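Long-range contacts in photosystem II stability/assembly factor HCF136, chloroplastic (Cyanidioschyzon merolae, PDB 5OJ3), which probably serves as an assembly factor for photosystem II, needed for an early intermediate that contains D2 and cytochrome b559: residues 318-323 against 369-374; 121-126 against 413-418. One frame throughout, in Å; residues are numbered along the deposited sequence.

Contact 1 of 2, residues 318-323 against 369-374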
ATOM      1  N   GLY A 318      -5.136  -4.386  -4.224  1.00 36.90           N
ATOM      2  CA  GLY A 318      -3.807  -4.075  -4.721  1.00 36.81           C
ATOM      3  C   GLY A 318      -3.514  -4.888  -5.962  1.00 40.32           C
ATOM      4  O   GLY A 318      -4.346  -5.674  -6.430  1.00 43.76           O
ATOM      5  N   PHE A 319      -2.303  -4.703  -6.483  1.00 39.73           N
ATOM      6  CA  PHE A 319      -1.856  -5.399  -7.682  1.00 39.13           C
ATOM      7  C   PHE A 319      -1.003  -6.609  -7.320  1.00 40.14           C
ATOM      8  O   PHE A 319      -0.293  -6.609  -6.312  1.00 42.43           O
ATOM      9  CB  PHE A 319      -1.053  -4.469  -8.601  1.00 37.79           C
ATOM     10  CG  PHE A 319      -1.834  -3.291  -9.118  1.00 36.29           C
ATOM     11  CD1 PHE A 319      -1.629  -2.012  -8.619  1.00 36.74           C
ATOM     12  CD2 PHE A 319      -2.805  -3.478 -10.091  1.00 36.06           C
ATOM     13  CE1 PHE A 319      -2.357  -0.937  -9.108  1.00 36.47           C
ATOM     14  CE2 PHE A 319      -3.533  -2.410 -10.579  1.00 35.10           C
ATOM     15  CZ  PHE A 319      -3.312  -1.139 -10.087  1.00 35.58           C
ATOM     16  N   ILE A 320      -1.082  -7.645  -8.155  1.00 41.15           N
ATOM     17  CA  ILE A 320      -0.278  -8.848  -7.953  1.00 47.78           C
ATOM     18  C   ILE A 320       1.178  -8.533  -8.273  1.00 41.70           C
ATOM     19  O   ILE A 320       1.522  -8.206  -9.418  1.00 41.74           O
ATOM     20  CB  ILE A 320      -0.799 -10.013  -8.804  1.00 51.83           C
ATOM     21  CG1 ILE A 320      -2.015 -10.659  -8.135  1.00 42.10           C
ATOM     22  CG2 ILE A 320       0.289 -11.055  -9.029  1.00 56.33           C
ATOM     23  CD1 ILE A 320      -2.960 -11.336  -9.102  1.00 43.00           C
ATOM     24  N   GLN A 321       2.037  -8.646  -7.256  1.00 46.37           N
ATOM     25  CA  GLN A 321       3.440  -8.218  -7.303  1.00 49.12           C
ATOM     26  C   GLN A 321       3.607  -6.945  -8.129  1.00 49.94           C
ATOM     27  O   GLN A 321       4.418  -6.859  -9.052  1.00 52.29           O
ATOM     28  CB  GLN A 321       4.363  -9.350  -7.780  1.00 51.84           C
ATOM     29  CG  GLN A 321       3.888 -10.213  -8.937  1.00 53.12           C
ATOM     30  CD  GLN A 321       4.820 -11.385  -9.195  1.00 54.24           C
ATOM     31  OE1 GLN A 321       5.961 -11.397  -8.733  1.00 56.80           O
ATOM     32  NE2 GLN A 321       4.334 -12.383  -9.923  1.00 55.80           N
ATOM     33  N   ASN A 322       2.802  -5.944  -7.764  1.00 47.46           N
ATOM     34  CA  ASN A 322       2.947  -4.562  -8.225  1.00 47.96           C
ATOM     35  C   ASN A 322       2.891  -4.436  -9.744  1.00 51.56           C
ATOM     36  O   ASN A 322       3.564  -3.594 -10.335  1.00 50.22           O
ATOM     37  CB  ASN A 322       4.242  -3.946  -7.691  1.00 50.82           C
ATOM     38  CG  ASN A 322       4.382  -4.100  -6.192  1.00 54.00           C
ATOM     39  OD1 ASN A 322       3.397  -4.046  -5.455  1.00 55.28           O
ATOM     40  ND2 ASN A 322       5.611  -4.297  -5.729  1.00 54.75           N
ATOM     41  N   ASP A 323       2.067  -5.252 -10.393  1.00 58.25           N
ATOM     42  CA  ASP A 323       1.926  -5.150 -11.844  1.00 59.88           C
ATOM     43  C   ASP A 323       0.504  -5.515 -12.234  1.00 60.69           C
ATOM     44  O   ASP A 323       0.063  -6.646 -12.010  1.00 63.48           O
ATOM     45  CB  ASP A 323       2.923  -6.032 -12.588  1.00 64.09           C
ATOM     46  CG  ASP A 323       2.894  -5.796 -14.094  1.00 67.40           C
ATOM     47  OD1 ASP A 323       2.346  -4.757 -14.525  1.00 66.63           O
ATOM     48  OD2 ASP A 323       3.399  -6.655 -14.846  1.00 70.11           O
ATOM     49  N   VAL A 369      -2.159  -8.660   1.349  1.00 49.07           N
ATOM     50  CA  VAL A 369      -1.674  -9.805   0.590  1.00 46.17           C
ATOM     51  C   VAL A 369      -0.467  -9.360  -0.227  1.00 41.62           C
ATOM     52  O   VAL A 369      -0.475  -8.275  -0.819  1.00 40.61           O
ATOM     53  CB  VAL A 369      -2.773 -10.379  -0.330  1.00 45.73           C
ATOM     54  CG1 VAL A 369      -2.194 -11.410  -1.291  1.00 45.70           C
ATOM     55  CG2 VAL A 369      -3.899 -10.981   0.497  1.00 45.46           C
ATOM     56  N   ALA A 370       0.574 -10.193  -0.252  1.00 42.06           N
ATOM     57  CA  ALA A 370       1.809  -9.865  -0.952  1.00 43.00           C
ATOM     58  C   ALA A 370       2.391 -11.119  -1.587  1.00 42.96           C
ATOM     59  O   ALA A 370       2.426 -12.182  -0.963  1.00 43.47           O
ATOM     60  CB  ALA A 370       2.839  -9.236  -0.007  1.00 46.38           C
ATOM     61  N   PHE A 371       2.839 -10.985  -2.833  1.00 43.50           N
ATOM     62  CA  PHE A 371       3.454 -12.081  -3.569  1.00 44.79           C
ATOM     63  C   PHE A 371       4.972 -11.977  -3.501  1.00 45.63           C
ATOM     64  O   PHE A 371       5.538 -10.892  -3.667  1.00 44.58           O
ATOM     65  CB  PHE A 371       3.019 -12.095  -5.039  1.00 44.64           C
ATOM     66  CG  PHE A 371       1.586 -12.511  -5.257  1.00 47.32           C
ATOM     67  CD1 PHE A 371       0.549 -11.944  -4.534  1.00 47.86           C
ATOM     68  CD2 PHE A 371       1.282 -13.500  -6.183  1.00 49.42           C
ATOM     69  CE1 PHE A 371      -0.763 -12.336  -4.743  1.00 47.67           C
ATOM     70  CE2 PHE A 371      -0.027 -13.901  -6.390  1.00 48.77           C
ATOM     71  CZ  PHE A 371      -1.049 -13.320  -5.668  1.00 47.68           C
ATOM     72  N   GLN A 372       5.627 -13.118  -3.271  1.00 46.52           N
ATOM     73  CA  GLN A 372       7.077 -13.211  -3.399  1.00 48.55           C
ATOM     74  C   GLN A 372       7.476 -13.550  -4.828  1.00 48.61           C
ATOM     75  O   GLN A 372       8.460 -13.012  -5.344  1.00 48.23           O
ATOM     76  CB  GLN A 372       7.631 -14.240  -2.405  1.00 52.77           C
ATOM     77  CG  GLN A 372       8.956 -14.876  -2.786  1.00 59.11           C
ATOM     78  CD  GLN A 372       9.331 -16.002  -1.846  1.00 64.04           C
ATOM     79  OE1 GLN A 372       8.462 -16.678  -1.294  1.00 64.51           O
ATOM     80  NE2 GLN A 372      10.629 -16.203  -1.650  1.00 66.85           N
ATOM     81  N   ASP A 373       6.723 -14.435  -5.469  1.00 49.73           N
ATOM     82  CA  ASP A 373       6.840 -14.696  -6.899  1.00 52.44           C
ATOM     83  C   ASP A 373       5.470 -15.150  -7.388  1.00 49.95           C
ATOM     84  O   ASP A 373       4.455 -14.915  -6.724  1.00 47.91           O
ATOM     85  CB  ASP A 373       7.953 -15.723  -7.176  1.00 60.00           C
ATOM     86  CG  ASP A 373       7.666 -17.078  -6.556  1.00 65.06           C
ATOM     87  OD1 ASP A 373       7.060 -17.116  -5.466  1.00 64.58           O
ATOM     88  OD2 ASP A 373       8.044 -18.106  -7.160  1.00 68.93           O
ATOM     89  N   ASP A 374       5.434 -15.779  -8.564  1.00 52.23           N
ATOM     90  CA  ASP A 374       4.167 -16.263  -9.103  1.00 52.90           C
ATOM     91  C   ASP A 374       3.474 -17.229  -8.146  1.00 57.15           C
ATOM     92  O   ASP A 374       2.246 -17.187  -8.006  1.00 57.87           O
ATOM     93  CB  ASP A 374       4.372 -16.902 -10.480  1.00 56.53           C
ATOM     94  CG  ASP A 374       4.474 -15.871 -11.598  1.00 58.44           C
ATOM     95  OD1 ASP A 374       3.912 -14.764 -11.449  1.00 57.31           O
ATOM     96  OD2 ASP A 374       5.102 -16.171 -12.637  1.00 61.15           O
TER

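Contact 2 of 2, residues 121-126 against 413-418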
ATOM      1  N   PHE A 121       4.373   1.756   9.824  1.00 50.92           N
ATOM      2  CA  PHE A 121       3.522   2.048   8.681  1.00 48.45           C
ATOM      3  C   PHE A 121       4.167   1.816   7.326  1.00 48.64           C
ATOM      4  O   PHE A 121       3.458   1.440   6.390  1.00 49.75           O
ATOM      5  CB  PHE A 121       3.016   3.491   8.748  1.00 47.46           C
ATOM      6  CG  PHE A 121       1.707   3.612   9.449  1.00 47.65           C
ATOM      7  CD1 PHE A 121       1.610   3.395  10.812  1.00 50.60           C
ATOM      8  CD2 PHE A 121       0.553   3.878   8.731  1.00 46.07           C
ATOM      9  CE1 PHE A 121       0.393   3.485  11.454  1.00 51.39           C
ATOM     10  CE2 PHE A 121      -0.666   3.955   9.364  1.00 47.16           C
ATOM     11  CZ  PHE A 121      -0.750   3.768  10.731  1.00 49.10           C
ATOM     12  N   ASP A 122       5.472   2.032   7.179  1.00 47.85           N
ATOM     13  CA  ASP A 122       6.111   1.769   5.897  1.00 45.15           C
ATOM     14  C   ASP A 122       7.616   1.655   6.076  1.00 46.93           C
ATOM     15  O   ASP A 122       8.192   2.140   7.054  1.00 45.49           O
ATOM     16  CB  ASP A 122       5.787   2.851   4.862  1.00 42.20           C
ATOM     17  CG  ASP A 122       6.045   2.388   3.441  1.00 41.47           C
ATOM     18  OD1 ASP A 122       6.229   1.168   3.243  1.00 42.04           O
ATOM     19  OD2 ASP A 122       6.078   3.238   2.526  1.00 38.75           O
ATOM     20  N   ILE A 123       8.239   1.001   5.100  1.00 50.11           N
ATOM     21  CA  ILE A 123       9.684   0.818   5.041  1.00 52.68           C
ATOM     22  C   ILE A 123      10.092   0.829   3.574  1.00 54.35           C
ATOM     23  O   ILE A 123       9.392   0.277   2.720  1.00 56.43           O
ATOM     24  CB  ILE A 123      10.106  -0.486   5.757  1.00 53.69           C
ATOM     25  CG1 ILE A 123      11.627  -0.641   5.778  1.00 56.81           C
ATOM     26  CG2 ILE A 123       9.432  -1.701   5.130  1.00 51.10           C
ATOM     27  CD1 ILE A 123      12.094  -1.839   6.571  1.00 60.31           C
ATOM     28  N   ASP A 124      11.216   1.478   3.276  1.00 53.14           N
ATOM     29  CA  ASP A 124      11.739   1.495   1.917  1.00 50.20           C
ATOM     30  C   ASP A 124      13.255   1.611   1.979  1.00 48.93           C
ATOM     31  O   ASP A 124      13.821   2.033   2.990  1.00 49.34           O
ATOM     32  CB  ASP A 124      11.133   2.641   1.091  1.00 50.08           C
ATOM     33  CG  ASP A 124      11.383   2.485  -0.403  1.00 48.65           C
ATOM     34  OD1 ASP A 124      11.729   1.367  -0.835  1.00 48.35           O
ATOM     35  OD2 ASP A 124      11.230   3.475  -1.147  1.00 46.70           O
ATOM     36  N   PHE A 125      13.909   1.237   0.879  1.00 47.29           N
ATOM     37  CA  PHE A 125      15.360   1.132   0.841  1.00 46.71           C
ATOM     38  C   PHE A 125      15.934   1.968  -0.295  1.00 46.39           C
ATOM     39  O   PHE A 125      15.373   2.013  -1.393  1.00 45.76           O
ATOM     40  CB  PHE A 125      15.796  -0.331   0.686  1.00 47.22           C
ATOM     41  CG  PHE A 125      15.735  -1.115   1.965  1.00 50.30           C
ATOM     42  CD1 PHE A 125      16.806  -1.123   2.841  1.00 51.88           C
ATOM     43  CD2 PHE A 125      14.601  -1.836   2.297  1.00 52.06           C
ATOM     44  CE1 PHE A 125      16.750  -1.837   4.023  1.00 52.86           C
ATOM     45  CE2 PHE A 125      14.538  -2.554   3.477  1.00 53.22           C
ATOM     46  CZ  PHE A 125      15.615  -2.554   4.341  1.00 52.61           C
ATOM     47  N   SER A 126      17.054   2.631  -0.008  1.00 49.10           N
ATOM     48  CA  SER A 126      17.788   3.387  -1.015  1.00 50.08           C
ATOM     49  C   SER A 126      18.218   2.499  -2.178  1.00 52.40           C
ATOM     50  O   SER A 126      18.567   1.330  -1.995  1.00 49.57           O
ATOM     51  CB  SER A 126      19.010   4.052  -0.384  1.00 52.79           C
ATOM     52  OG  SER A 126      20.008   4.304  -1.359  1.00 55.18           O
ATOM     53  N   LYS A 413       5.491  -6.301   2.683  1.00 49.84           N
ATOM     54  CA  LYS A 413       6.206  -5.619   1.607  1.00 42.91           C
ATOM     55  C   LYS A 413       7.462  -6.390   1.241  1.00 51.46           C
ATOM     56  O   LYS A 413       8.312  -6.637   2.100  1.00 53.57           O
ATOM     57  CB  LYS A 413       6.559  -4.191   2.025  1.00 46.17           C
ATOM     58  CG  LYS A 413       7.020  -3.289   0.907  1.00 48.79           C
ATOM     59  CD  LYS A 413       7.344  -1.922   1.454  1.00 47.75           C
ATOM     60  CE  LYS A 413       7.437  -0.908   0.337  1.00 50.42           C
ATOM     61  NZ  LYS A 413       6.925   0.409   0.812  1.00 51.75           N
ATOM     62  N   PHE A 414       7.574  -6.773  -0.026  1.00 54.31           N
ATOM     63  CA  PHE A 414       8.781  -7.399  -0.540  1.00 59.35           C
ATOM     64  C   PHE A 414       9.606  -6.396  -1.336  1.00 65.05           C
ATOM     65  O   PHE A 414       9.078  -5.431  -1.893  1.00 68.12           O
ATOM     66  CB  PHE A 414       8.449  -8.604  -1.426  1.00 59.71           C
ATOM     67  CG  PHE A 414       7.969  -9.808  -0.665  1.00 59.34           C
ATOM     68  CD1 PHE A 414       6.698  -9.842  -0.119  1.00 58.39           C
ATOM     69  CD2 PHE A 414       8.798 -10.907  -0.493  1.00 62.95           C
ATOM     70  CE1 PHE A 414       6.258 -10.949   0.583  1.00 58.27           C
ATOM     71  CE2 PHE A 414       8.364 -12.017   0.209  1.00 63.52           C
ATOM     72  CZ  PHE A 414       7.091 -12.037   0.747  1.00 61.29           C
ATOM     73  N   PHE A 415      10.915  -6.644  -1.384  1.00 65.26           N
ATOM     74  CA  PHE A 415      11.852  -5.935  -2.259  1.00 67.89           C
ATOM     75  C   PHE A 415      12.614  -7.023  -3.004  1.00 68.91           C
ATOM     76  O   PHE A 415      13.683  -7.455  -2.568  1.00 72.42           O
ATOM     77  CB  PHE A 415      12.793  -5.007  -1.501  1.00 70.17           C
ATOM     78  CG  PHE A 415      12.102  -3.909  -0.753  1.00 68.28           C
ATOM     79  CD1 PHE A 415      11.479  -4.148   0.458  1.00 56.19           C
ATOM     80  CD2 PHE A 415      12.075  -2.626  -1.274  1.00 70.92           C
ATOM     81  CE1 PHE A 415      10.846  -3.125   1.139  1.00 54.46           C
ATOM     82  CE2 PHE A 415      11.442  -1.602  -0.600  1.00 68.44           C
ATOM     83  CZ  PHE A 415      10.829  -1.851   0.611  1.00 63.44           C
ATOM     84  N   GLY A 416      12.065  -7.449  -4.132  1.00 67.52           N
ATOM     85  CA  GLY A 416      12.513  -8.669  -4.764  1.00 66.31           C
ATOM     86  C   GLY A 416      12.014  -9.865  -3.975  1.00 65.49           C
ATOM     87  O   GLY A 416      11.353  -9.740  -2.945  1.00 63.68           O
ATOM     88  N   SER A 417      12.342 -11.050  -4.476  1.00 66.81           N
ATOM     89  CA  SER A 417      11.855 -12.273  -3.852  1.00 63.23           C
ATOM     90  C   SER A 417      12.679 -12.701  -2.643  1.00 63.38           C
ATOM     91  O   SER A 417      12.343 -13.713  -2.018  1.00 61.79           O
ATOM     92  CB  SER A 417      11.818 -13.409  -4.878  1.00 65.11           C
ATOM     93  OG  SER A 417      13.101 -13.980  -5.057  1.00 72.50           O
ATOM     94  N   GLN A 418      13.739 -11.968  -2.295  1.00 65.77           N
ATOM     95  CA  GLN A 418      14.633 -12.370  -1.218  1.00 69.28           C
ATOM     96  C   GLN A 418      14.749 -11.346  -0.097  1.00 69.52           C
ATOM     97  O   GLN A 418      15.514 -11.570   0.847  1.00 70.52           O
ATOM     98  CB  GLN A 418      16.027 -12.692  -1.770  1.00 75.86           C
ATOM     99  CG  GLN A 418      15.995 -13.702  -2.900  1.00 78.22           C
ATOM    100  CD  GLN A 418      15.897 -15.123  -2.388  1.00 79.84           C
ATOM    101  OE1 GLN A 418      14.827 -15.734  -2.421  1.00 77.87           O
ATOM    102  NE2 GLN A 418      17.011 -15.658  -1.899  1.00 83.95           N
TER

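Contact 1 of 2, residues 318-323 against 369-374
Two neighbouring blades of the seven-bladed beta-propeller meet here, near the ends of the first strands of their sheets, 314-319 and 366-371. Beyond Phe319 the chain folds into a tight turn, in which Asp323 N donates to Ile320 O and both Gln321 and Asn322 take left-handed backbone conformations. Ile320 and Gln321 carry this turn's side of the contact, and Phe371, at the end of its strand, receives them. The Phe371 side chain starts toward the turn, with CG anti to its carbonyl carbon (chi1 -71°), and Ile320 lies across one face of the ring. Ile320 CG2, anti to its backbone N, sits 4.0 Å from the Phe371 ring centroid, displaced toward the rim, a CH-pi contact close to the ring normal. The other branch covers the ring tip, Ile320 CG1 lying 3.8 Å from Phe371 CZ. Val377 and Phe339 also touch Phe371, so the side chain is packed by residues of both blades. In Gln321, CG lies between N and the carbonyl carbon (chi1 42°), and its extended chain runs past Phe371, with Gln321 CB 4.1 Å from Phe371 CB. Its amide reaches the loop after the strand, Gln321 OE1 standing 3.9 Å from Asp373 CA. The Asp373 carboxylate is engaged by His376 instead. An alanine in place of Gln321 would keep the CB contact with Phe371 but would probably lose the turn's reach to Asp373 and Asp374, leaving the two loops less closely joined at the surface. At its far end the Gln321 amide plane stands 84° from the Asp374 carboxylate, with NE2 of Gln321 2.9 Å from OD1 of Asp374.

Contact 2 of 2, residues 121-126 against 413-418
Asp122 OD1 is gripped twice: by Lys413 NZ at 2.6 Å, in a salt bridge that uses the syn lone pair of OD1, and weakly by Ile123 N of its own strand. The pair links two inner strands of the beta-propeller, 120-125 and 409-414, on adjoining blades. Asp122 OD2 accepts from Val173 N on strand 169-176, so one carboxylate spans three blades, and this backbone N-H together with the lysine would probably favour the ionised carboxylate. Lys413 leaves its strand toward 121-126, CG anti to N, runs extended to CE and bends at chi4 (145°). There Lys413 NZ also donates to Ile123 O at 3.1 Å, from above the carbonyl plane.

Two residues on, Phe415 continues the contact. Its ring lies with Ile123 O in plane at its edge, Phe415 CZ being 3.3 Å from that oxygen. Asp124 OD1, weakly held by Phe125 N, lies at the edge too, nearest to Phe415 CE2, while Asp124 OD2 accepts from Phe175 N and repeats the role of Asp122 toward the next blade. Phe125 meets Phe415 in a T-shaped pair, planes at 86° and centroids 5.4 Å apart: the edge atom CD2 of Phe125 stands 4.0 Å above the Phe415 ring plane, over its centre.

From the N terminus, strand 109-111 first joins the sheet that the last strands of the chain complete, which closes the propeller ring. Strand 120-125 then opens the next blade, and 286 residues pass before 413-418 returns to it in contact 2. Contact 1 is nested inside that loop and closes a short one of 45 residues, between the blades begun by strands 314-319 and 366-371. Each contact joins one pair of adjacent blades, and the two pairs follow one another around the ring. The step between them is direct: Gln372 NE2 lies 3.0 Å from Ser417 O, a probable hydrogen bond, and Phe414 packs on Ala370 and Gln372.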